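Local coordinates for N-acylethanolamine-hydrolyzing acid amidase beta-subunit (Caenorhabditis elegans, PDB 6DY3) that hydrolyses bioactive fatty acid amides such as N-palmitoylethanolamine to ethanolamine and free fatty acids, as the catalytic part of an alpha-beta heterodimer, at the interface of chains B and A. Residues are numbered along the deposited sequence; one frame, centred on the assembly and turned at random. Chains: chain A, N-acylethanolamine-hydrolyzing acid amidase beta-subunit; chain B, N-acylethanolamine-hydrolyzing acid amidase alpha-subunit.

Contact 1: the interface of chains B and A. Residues chain B 21, 28, 73; chain A 36, 38, 43-44, 97, 101.
Close to the methyl groups that B:Leu21 pushes against the beta-subunit, the phenol oxygen OH of A:Tyr44 is gripped by two groups of its own chain. It gives a hydrogen bond to the carboxylate OE1 of A:Glu101 at 2.6 Å, on that oxygen's anti lone pair. It also accepts one from the guanidinium NE of A:Arg97 at 3.0 Å, close to the guanidinium plane. The network should hold both charged side chains in place as the floor on which the leucine rests, the alpha-subunit's contribution to this part of the heterodimer interface. B:Leu21 divides its two branches over this floor: CD1 lies 3.8 Å from OE1 of A:Glu101, while CD2 lies 3.8 Å from NH2 of A:Arg97 and also nears the A:Phe36 ring. From strand 31-38, A:Arg38 crosses the leucine at about a right angle. The bend at chi3 (-74°) turns its guanidinium back over the base of the leucine, where NH2 comes 3.5 Å from CB. Within the alpha-subunit, B:Arg28 is tied to B:Glu73 of helix 72-85 by a nearly straight salt bridge, NH1 to OE2 at 2.6 Å, lying in the guanidinium plane. This carboxylate may temper the charge of the nearby arginines, lying near NH2 of both A:Arg97 and A:Arg38 without touching them. One face of the B:Arg28 guanidinium is covered by CA of B:Leu21, 3.8 Å above the plane.

Contact 2: the interface of chains B and A. Residues chain B 12-14; chain A 47, 230-232.
A bend at chi3 (55°) folds the guanidinium end of B:Arg12 back toward A:Ile232, while the indole of A:Trp231 leaves with CG opposite the backbone N (chi1 177°), which carries it beneath the arginine's aliphatic stem. Near its N-terminal end the alpha-subunit thus lies against the short strand 231-232, close to the beta-subunit's C-terminus, as part of the heterodimer interface. Two hydrogen bonds clamp B:Arg12 to A:Ile232. The backbone N of A:Ile232 donates to the carbonyl O of B:Arg12 at 2.7 Å, approaching nearly along the C=O axis. In return, NE of B:Arg12 donates to the carbonyl O of A:Ile232 at 2.7 Å, less straight (143° at H) and tilted from both the carbonyl and guanidinium planes. CB of B:Arg12 covers a face of the indole, 3.8 Å from the centroid of the six-membered ring of A:Trp231. An alanine here would keep the backbone pairing and CB, but would probably leave the A:Ile232 carbonyl without its guanidinium donor and uncover the part of the indole beneath CG and CD. Farther along, B:Pro14 provides an apolar wedge crossing A:Thr230 at about a right angle, its CD 3.6 Å from CB of A:Thr230. The delta methyl CD1 of A:Ile232 reaches CA of B:Pro14 at 3.6 Å. Ring carbon CG of B:Pro14 meets CD2 of A:Leu47, from strand 41-49, at 4.0 Å.

Contact 3: the interface of chains B and A. Residues chain B 52, 55, 106, 109-110; chain A 76-77, 80, 84.
Helix 76-89 of the beta-subunit, whose chain belongs to the N-terminal nucleophile hydrolases of the acid ceramidase family, packs here against B:Leu55 and the C-terminal stretch of the alpha-subunit. The tight part centres on A:Ile80. Its CG1 is anti to the backbone N (chi1 178°), which carries the delta methyl out to meet B:Leu55 tip to tip, the two CD1 atoms 3.3 Å apart. B:Phe110 points back toward A:Ile80, its CZ 3.3 Å from the same CD1. The B:Leu55 methyl also sits above one face of the A:Phe84 ring, 3.9 Å from its centroid. Next to this cluster, B:Arg106 lays itself over A:Tyr76: CD stands 3.7 Å from the ring centroid, and the guanidinium lies only 20° from parallel with the ring, with the phenol OH beneath its centre. The packing is looser where B:Pro52 slides past A:Ile80, CG to CD1 4.0 Å, and where B:Phe110 turns its edge to A:Tyr76, CE2 to CE2 3.9 Å. At the far end the branched side chains of B:Ile109 and A:Ile77 meet through CG2 of the former and CG1 of the latter, 3.5 Å apart. B:Phe110 is the last ordered residue of the alpha-subunit.

Contact 4: the interface of chains B and A. Residues chain B 15, 17, 32, 36; chain A 29-32, 50.
Apolar contacts converge on A:Ile32, whose two branches are received by different alpha-subunit groups at this edge of the heterodimer interface. CG1 lies between the backbone N and the carbonyl carbon (chi1 60°), a placement that sends CD1 to helix 30-36, 3.6 Å from CG1 of B:Val32. The other branch, CG2, packs against the CE1 and NE2 rim of the B:His36 imidazole, 3.6 Å from CE1, and against the B:Tyr17 ring, 3.7 Å from CE2, where isoleucine and tyrosine cross at about a right angle. A:Ala50 adds its methyl at the base of the histidine, CB to CB 4.0 Å. Among the backbones, B:Arg15 and A:Ile32 form a parallel beta bridge, joining strand 15-20 of the alpha-subunit to strand 31-38 of the beta-subunit. The polar interaction that fixes the imidazole is internal to the alpha-subunit: ND1 of B:His36 donates to the carbonyl O of B:Val32, one helical turn earlier, at 2.8 Å. The bond is nearly straight (174° at H) and lies in the ring plane, limiting rotation of the ring. A serine at B:His36 would keep CB near A:Ala50, but would probably open a gap beside CG2 of A:Ile32 and leave the carbonyl O of B:Val32 without its imidazole donor. The ring's edge also points at the glycosylated A:Asn29, whose backbone O lies in the imidazole plane, 3.3 Å from CD2.

Contact 1: the interface of chains B and A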
# COMPACT_ATOMS: atom_id res chain seq x y z
N LEU B 21 20.15 -0.34 2.19
CA LEU B 21 20.33 0.50 1.00
C LEU B 21 21.80 0.73 0.67
O LEU B 21 22.09 1.22 -0.42
CB LEU B 21 19.63 1.84 1.20
CG LEU B 21 18.12 1.78 1.42
CD1 LEU B 21 17.57 3.18 1.64
CD2 LEU B 21 17.42 1.10 0.26
N ARG B 28 19.90 -6.94 -2.42
CA ARG B 28 19.19 -6.46 -1.23
C ARG B 28 18.08 -7.42 -0.81
O ARG B 28 17.82 -7.58 0.39
CB ARG B 28 18.62 -5.07 -1.51
CG ARG B 28 19.68 -4.00 -1.67
CD ARG B 28 19.05 -2.68 -2.09
NE ARG B 28 20.06 -1.66 -2.34
CZ ARG B 28 19.78 -0.43 -2.75
NH1 ARG B 28 18.52 -0.06 -2.95
NH2 ARG B 28 20.76 0.44 -2.96
N GLU B 73 18.67 2.04 -10.08
CA GLU B 73 18.65 1.34 -8.80
C GLU B 73 17.53 0.31 -8.76
O GLU B 73 17.75 -0.86 -8.43
CB GLU B 73 18.50 2.34 -7.66
CG GLU B 73 18.43 1.71 -6.27
CD GLU B 73 18.09 2.70 -5.17
OE1 GLU B 73 17.70 3.85 -5.49
OE2 GLU B 73 18.21 2.34 -3.99
N PHE A 36 13.97 -0.20 5.82
CA PHE A 36 14.96 0.26 4.86
C PHE A 36 16.00 1.08 5.61
O PHE A 36 15.71 2.18 6.08
CB PHE A 36 14.31 1.08 3.74
CG PHE A 36 13.41 0.27 2.85
CD1 PHE A 36 12.07 0.09 3.17
CD2 PHE A 36 13.89 -0.29 1.68
CE1 PHE A 36 11.24 -0.65 2.35
CE2 PHE A 36 13.05 -1.03 0.85
CZ PHE A 36 11.73 -1.21 1.19
N ARG A 38 19.99 2.75 6.13
CA ARG A 38 21.13 3.36 5.46
C ARG A 38 22.04 3.96 6.52
O ARG A 38 21.57 4.70 7.39
CB ARG A 38 20.68 4.43 4.45
CG ARG A 38 21.82 5.11 3.72
CD ARG A 38 21.32 6.18 2.75
NE ARG A 38 20.70 5.60 1.56
CZ ARG A 38 21.38 5.14 0.51
NH1 ARG A 38 22.71 5.19 0.49
NH2 ARG A 38 20.72 4.64 -0.53
N GLN A 43 15.68 4.51 7.46
CA GLN A 43 15.18 5.62 6.66
C GLN A 43 13.66 5.61 6.59
O GLN A 43 13.01 6.64 6.79
CB GLN A 43 15.78 5.57 5.26
CG GLN A 43 17.29 5.52 5.24
CD GLN A 43 17.91 6.66 6.02
OE1 GLN A 43 17.73 7.82 5.67
NE2 GLN A 43 18.61 6.33 7.10
N TYR A 44 13.08 4.45 6.31
CA TYR A 44 11.64 4.29 6.25
C TYR A 44 11.34 2.81 6.31
O TYR A 44 12.21 1.97 6.06
CB TYR A 44 11.03 4.93 4.99
CG TYR A 44 11.67 4.45 3.70
CD1 TYR A 44 11.13 3.40 2.98
CD2 TYR A 44 12.83 5.05 3.21
CE1 TYR A 44 11.71 2.97 1.81
CE2 TYR A 44 13.42 4.62 2.04
CZ TYR A 44 12.86 3.58 1.35
OH TYR A 44 13.44 3.14 0.18
N ARG A 97 7.48 4.61 -2.57
CA ARG A 97 8.75 4.34 -1.90
C ARG A 97 9.71 5.51 -2.08
O ARG A 97 10.44 5.87 -1.15
CB ARG A 97 9.37 3.05 -2.43
CG ARG A 97 10.71 2.72 -1.82
CD ARG A 97 11.26 1.43 -2.38
NE ARG A 97 12.67 1.24 -2.06
CZ ARG A 97 13.41 0.23 -2.52
NH1 ARG A 97 12.88 -0.69 -3.32
NH2 ARG A 97 14.70 0.14 -2.17
N GLU A 101 11.53 7.89 0.81
CA GLU A 101 12.99 7.98 0.88
C GLU A 101 13.50 9.41 0.80
O GLU A 101 14.53 9.71 1.40
CB GLU A 101 13.61 7.14 -0.23
CG GLU A 101 15.13 6.99 -0.12
CD GLU A 101 15.67 5.89 -1.02
OE1 GLU A 101 15.20 4.74 -0.92
OE2 GLU A 101 16.57 6.18 -1.83

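Contact 2: the interface of chains B and A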
# COMPACT_ATOMS: atom_id res chain seq x y z
N ARG B 12 0.69 -14.12 14.53
CA ARG B 12 0.48 -14.05 13.09
C ARG B 12 1.01 -12.74 12.52
O ARG B 12 0.37 -12.10 11.69
CB ARG B 12 -1.00 -14.23 12.76
CG ARG B 12 -1.59 -15.52 13.32
CD ARG B 12 -2.98 -15.82 12.78
NE ARG B 12 -2.99 -15.85 11.32
CZ ARG B 12 -2.55 -16.87 10.59
NH1 ARG B 12 -2.07 -17.96 11.18
NH2 ARG B 12 -2.60 -16.81 9.27
N LYS B 13 2.21 -12.32 12.98
CA LYS B 13 2.86 -11.13 12.47
C LYS B 13 3.68 -11.47 11.23
O LYS B 13 4.20 -12.58 11.11
CB LYS B 13 3.78 -10.53 13.53
CG LYS B 13 3.08 -10.07 14.80
CD LYS B 13 4.07 -9.66 15.86
CE LYS B 13 3.37 -9.34 17.18
NZ LYS B 13 4.34 -9.10 18.29
N PRO B 14 3.82 -10.52 10.31
CA PRO B 14 4.68 -10.76 9.14
C PRO B 14 6.15 -10.78 9.53
O PRO B 14 6.58 -10.03 10.41
CB PRO B 14 4.36 -9.58 8.22
CG PRO B 14 3.88 -8.51 9.12
CD PRO B 14 3.15 -9.21 10.23
N LEU A 47 5.26 -2.33 4.60
CA LEU A 47 4.77 -3.68 4.36
C LEU A 47 4.83 -3.95 2.87
O LEU A 47 4.61 -3.05 2.05
CB LEU A 47 3.35 -3.85 4.89
CG LEU A 47 3.18 -3.88 6.41
CD1 LEU A 47 1.72 -3.70 6.80
CD2 LEU A 47 3.72 -5.19 6.98
N THR A 230 1.40 -5.39 12.88
CA THR A 230 0.66 -5.98 11.77
C THR A 230 0.21 -7.39 12.11
O THR A 230 0.91 -8.14 12.78
CB THR A 230 1.52 -6.00 10.51
OG1 THR A 230 1.97 -4.68 10.23
CG2 THR A 230 0.72 -6.51 9.32
N TRP A 231 -0.97 -7.74 11.61
CA TRP A 231 -1.64 -9.00 11.92
C TRP A 231 -2.05 -9.65 10.61
O TRP A 231 -2.87 -9.08 9.87
CB TRP A 231 -2.85 -8.75 12.82
CG TRP A 231 -3.66 -9.95 13.16
CD1 TRP A 231 -4.88 -10.28 12.64
CD2 TRP A 231 -3.34 -10.99 14.10
NE1 TRP A 231 -5.34 -11.45 13.20
CE2 TRP A 231 -4.41 -11.90 14.10
CE3 TRP A 231 -2.24 -11.23 14.94
CZ2 TRP A 231 -4.42 -13.04 14.91
CZ3 TRP A 231 -2.26 -12.35 15.74
CH2 TRP A 231 -3.33 -13.25 15.72
N ILE A 232 -1.49 -10.81 10.31
CA ILE A 232 -1.90 -11.58 9.14
C ILE A 232 -3.10 -12.43 9.55
O ILE A 232 -3.00 -13.25 10.47
CB ILE A 232 -0.75 -12.44 8.61
CG1 ILE A 232 0.44 -11.55 8.25
CG2 ILE A 232 -1.21 -13.26 7.41
CD1 ILE A 232 1.66 -12.30 7.81

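Contact 3: the interface of chains B and A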
# COMPACT_ATOMS: atom_id res chain seq x y z
N PRO B 52 -6.20 -9.48 -17.82
CA PRO B 52 -7.10 -9.81 -18.94
C PRO B 52 -6.32 -10.42 -20.10
O PRO B 52 -5.30 -9.89 -20.53
CB PRO B 52 -7.71 -8.46 -19.32
CG PRO B 52 -7.60 -7.64 -18.09
CD PRO B 52 -6.34 -8.07 -17.41
N LEU B 55 -4.86 -8.47 -23.11
CA LEU B 55 -3.76 -7.56 -22.83
C LEU B 55 -2.51 -8.27 -22.33
O LEU B 55 -1.48 -7.62 -22.13
CB LEU B 55 -4.19 -6.50 -21.80
CG LEU B 55 -5.11 -5.40 -22.33
CD1 LEU B 55 -5.47 -4.45 -21.21
CD2 LEU B 55 -4.48 -4.63 -23.47
N ARG B 106 -11.63 -8.75 -11.76
CA ARG B 106 -12.40 -8.08 -12.81
C ARG B 106 -12.42 -8.91 -14.09
O ARG B 106 -12.59 -8.36 -15.18
CB ARG B 106 -11.85 -6.68 -13.07
CG ARG B 106 -12.13 -5.70 -11.95
CD ARG B 106 -11.44 -4.36 -12.17
NE ARG B 106 -10.00 -4.43 -11.94
CZ ARG B 106 -9.19 -3.37 -11.88
NH1 ARG B 106 -9.69 -2.15 -12.04
NH2 ARG B 106 -7.89 -3.53 -11.66
N ILE B 109 -15.69 -9.17 -16.41
CA ILE B 109 -15.94 -8.13 -17.40
C ILE B 109 -15.48 -8.58 -18.78
O ILE B 109 -16.06 -8.18 -19.80
CB ILE B 109 -15.27 -6.82 -16.97
CG1 ILE B 109 -15.74 -6.39 -15.58
CG2 ILE B 109 -15.54 -5.71 -17.99
CD1 ILE B 109 -17.24 -6.17 -15.46
N PHE B 110 -14.43 -9.39 -18.85
CA PHE B 110 -13.94 -9.92 -20.12
C PHE B 110 -14.54 -11.29 -20.41
O PHE B 110 -15.25 -11.47 -21.40
CB PHE B 110 -12.42 -10.00 -20.11
CG PHE B 110 -11.73 -8.67 -20.07
CD1 PHE B 110 -11.21 -8.11 -21.22
CD2 PHE B 110 -11.62 -7.97 -18.88
CE1 PHE B 110 -10.58 -6.89 -21.19
CE2 PHE B 110 -11.00 -6.73 -18.84
CZ PHE B 110 -10.48 -6.19 -20.00
N TYR A 76 -14.74 0.25 -16.85
CA TYR A 76 -13.44 -0.41 -16.89
C TYR A 76 -13.07 -0.79 -18.32
O TYR A 76 -11.90 -0.73 -18.71
CB TYR A 76 -13.47 -1.65 -15.99
CG TYR A 76 -12.12 -2.28 -15.75
CD1 TYR A 76 -11.07 -1.55 -15.21
CD2 TYR A 76 -11.91 -3.63 -16.04
CE1 TYR A 76 -9.84 -2.14 -14.98
CE2 TYR A 76 -10.68 -4.22 -15.81
CZ TYR A 76 -9.64 -3.47 -15.28
OH TYR A 76 -8.41 -4.05 -15.05
N ILE A 77 -14.07 -1.18 -19.13
CA ILE A 77 -13.82 -1.46 -20.54
C ILE A 77 -13.35 -0.21 -21.26
O ILE A 77 -12.35 -0.23 -21.99
CB ILE A 77 -15.09 -2.04 -21.20
CG1 ILE A 77 -15.38 -3.44 -20.64
CG2 ILE A 77 -14.95 -2.07 -22.73
CD1 ILE A 77 -16.71 -4.02 -21.10
N ILE A 80 -9.58 0.87 -19.89
CA ILE A 80 -8.54 -0.07 -19.50
C ILE A 80 -7.19 0.36 -20.07
O ILE A 80 -6.16 0.28 -19.39
CB ILE A 80 -8.91 -1.50 -19.94
CG1 ILE A 80 -7.77 -2.43 -19.56
CG2 ILE A 80 -9.17 -1.58 -21.46
CD1 ILE A 80 -8.17 -3.86 -19.43
N PHE A 84 -3.84 1.13 -17.85
CA PHE A 84 -2.53 0.53 -18.07
C PHE A 84 -1.49 1.58 -18.44
O PHE A 84 -0.32 1.48 -18.05
CB PHE A 84 -2.61 -0.54 -19.15
CG PHE A 84 -3.04 -1.88 -18.65
CD1 PHE A 84 -2.37 -3.03 -19.04
CD2 PHE A 84 -4.12 -2.01 -17.79
CE1 PHE A 84 -2.76 -4.28 -18.59
CE2 PHE A 84 -4.53 -3.25 -17.33
CZ PHE A 84 -3.84 -4.39 -17.72

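Contact 4: the interface of chains B and A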
# COMPACT_ATOMS: atom_id res chain seq x y z
N ARG B 15 6.91 -11.65 8.87
CA ARG B 15 8.34 -11.74 9.13
C ARG B 15 9.02 -10.41 8.83
O ARG B 15 8.72 -9.74 7.84
CB ARG B 15 8.97 -12.84 8.28
CG ARG B 15 8.60 -14.25 8.70
CD ARG B 15 9.52 -15.27 8.05
NE ARG B 15 10.92 -15.02 8.38
CZ ARG B 15 11.94 -15.79 8.00
NH1 ARG B 15 11.71 -16.87 7.27
NH2 ARG B 15 13.18 -15.47 8.35
N TYR B 17 12.31 -7.98 8.02
CA TYR B 17 13.59 -7.97 7.31
C TYR B 17 14.13 -6.55 7.30
O TYR B 17 13.37 -5.58 7.33
CB TYR B 17 13.47 -8.46 5.86
CG TYR B 17 13.09 -9.92 5.72
CD1 TYR B 17 14.06 -10.90 5.62
CD2 TYR B 17 11.75 -10.31 5.71
CE1 TYR B 17 13.73 -12.23 5.50
CE2 TYR B 17 11.41 -11.64 5.59
CZ TYR B 17 12.40 -12.60 5.49
OH TYR B 17 12.06 -13.93 5.37
N VAL B 32 15.05 -12.29 1.59
CA VAL B 32 13.60 -12.34 1.46
C VAL B 32 13.20 -13.41 0.45
O VAL B 32 12.32 -14.24 0.71
CB VAL B 32 13.05 -10.96 1.07
CG1 VAL B 32 11.57 -11.04 0.69
CG2 VAL B 32 13.25 -9.97 2.21
N HIS B 36 11.20 -17.29 1.04
CA HIS B 36 9.87 -17.55 0.49
C HIS B 36 9.94 -18.26 -0.87
O HIS B 36 8.94 -18.31 -1.58
CB HIS B 36 9.09 -16.25 0.37
CG HIS B 36 8.98 -15.49 1.65
ND1 HIS B 36 9.95 -14.62 2.09
CD2 HIS B 36 8.00 -15.46 2.59
CE1 HIS B 36 9.59 -14.10 3.25
NE2 HIS B 36 8.41 -14.59 3.57
N ASN A 29 1.22 -15.86 2.86
CA ASN A 29 2.47 -16.57 3.06
C ASN A 29 3.70 -15.75 2.70
O ASN A 29 4.81 -16.16 3.03
CB ASN A 29 2.48 -17.85 2.23
CG ASN A 29 1.64 -18.96 2.83
OD1 ASN A 29 1.49 -19.07 4.05
ND2 ASN A 29 1.09 -19.79 1.97
N ILE A 30 3.54 -14.60 2.03
CA ILE A 30 4.70 -13.83 1.59
C ILE A 30 4.59 -12.38 2.06
O ILE A 30 5.33 -11.51 1.57
CB ILE A 30 4.86 -13.91 0.06
CG1 ILE A 30 3.63 -13.35 -0.65
CG2 ILE A 30 5.11 -15.35 -0.35
CD1 ILE A 30 3.83 -13.14 -2.14
N THR A 31 3.71 -12.12 3.01
CA THR A 31 3.60 -10.78 3.59
C THR A 31 4.74 -10.57 4.58
O THR A 31 4.95 -11.39 5.48
CB THR A 31 2.25 -10.60 4.28
OG1 THR A 31 1.19 -10.75 3.33
CG2 THR A 31 2.14 -9.20 4.90
N ILE A 32 5.46 -9.46 4.42
CA ILE A 32 6.64 -9.18 5.23
C ILE A 32 6.64 -7.71 5.65
O ILE A 32 6.03 -6.86 5.00
CB ILE A 32 7.95 -9.53 4.47
CG1 ILE A 32 8.04 -8.71 3.18
CG2 ILE A 32 8.01 -11.02 4.17
CD1 ILE A 32 9.36 -8.85 2.45
N ALA A 50 6.97 -10.74 -0.94
CA ALA A 50 8.09 -11.29 -1.70
C ALA A 50 7.84 -11.13 -3.19
O ALA A 50 6.76 -11.46 -3.68
CB ALA A 50 8.28 -12.76 -1.34

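Contacts 2 and 4 are neighbours, their centres about 10 Å apart, and the alpha-subunit runs directly from one to the other as B:Pro14 leads into strand 15-20. Contact 1 lies about 17 Å from contact 4, centre to centre, and shares beta-subunit strand 31-38 with it; strand 41-49 serves contacts 1 and 2. Contact 3, formed by the alpha-subunit's C-terminal stretch with B:Pro52 and B:Leu55, stands apart, its C-alpha centre 29 to 34 Å from the others' centres. Such wide spacing should help keep the cleaved heterodimer together. Contacts 1, 2 and 4, centred about 15 to 23 Å from the nucleophile A:Cys1, probably influence it, if at all, only through the fold.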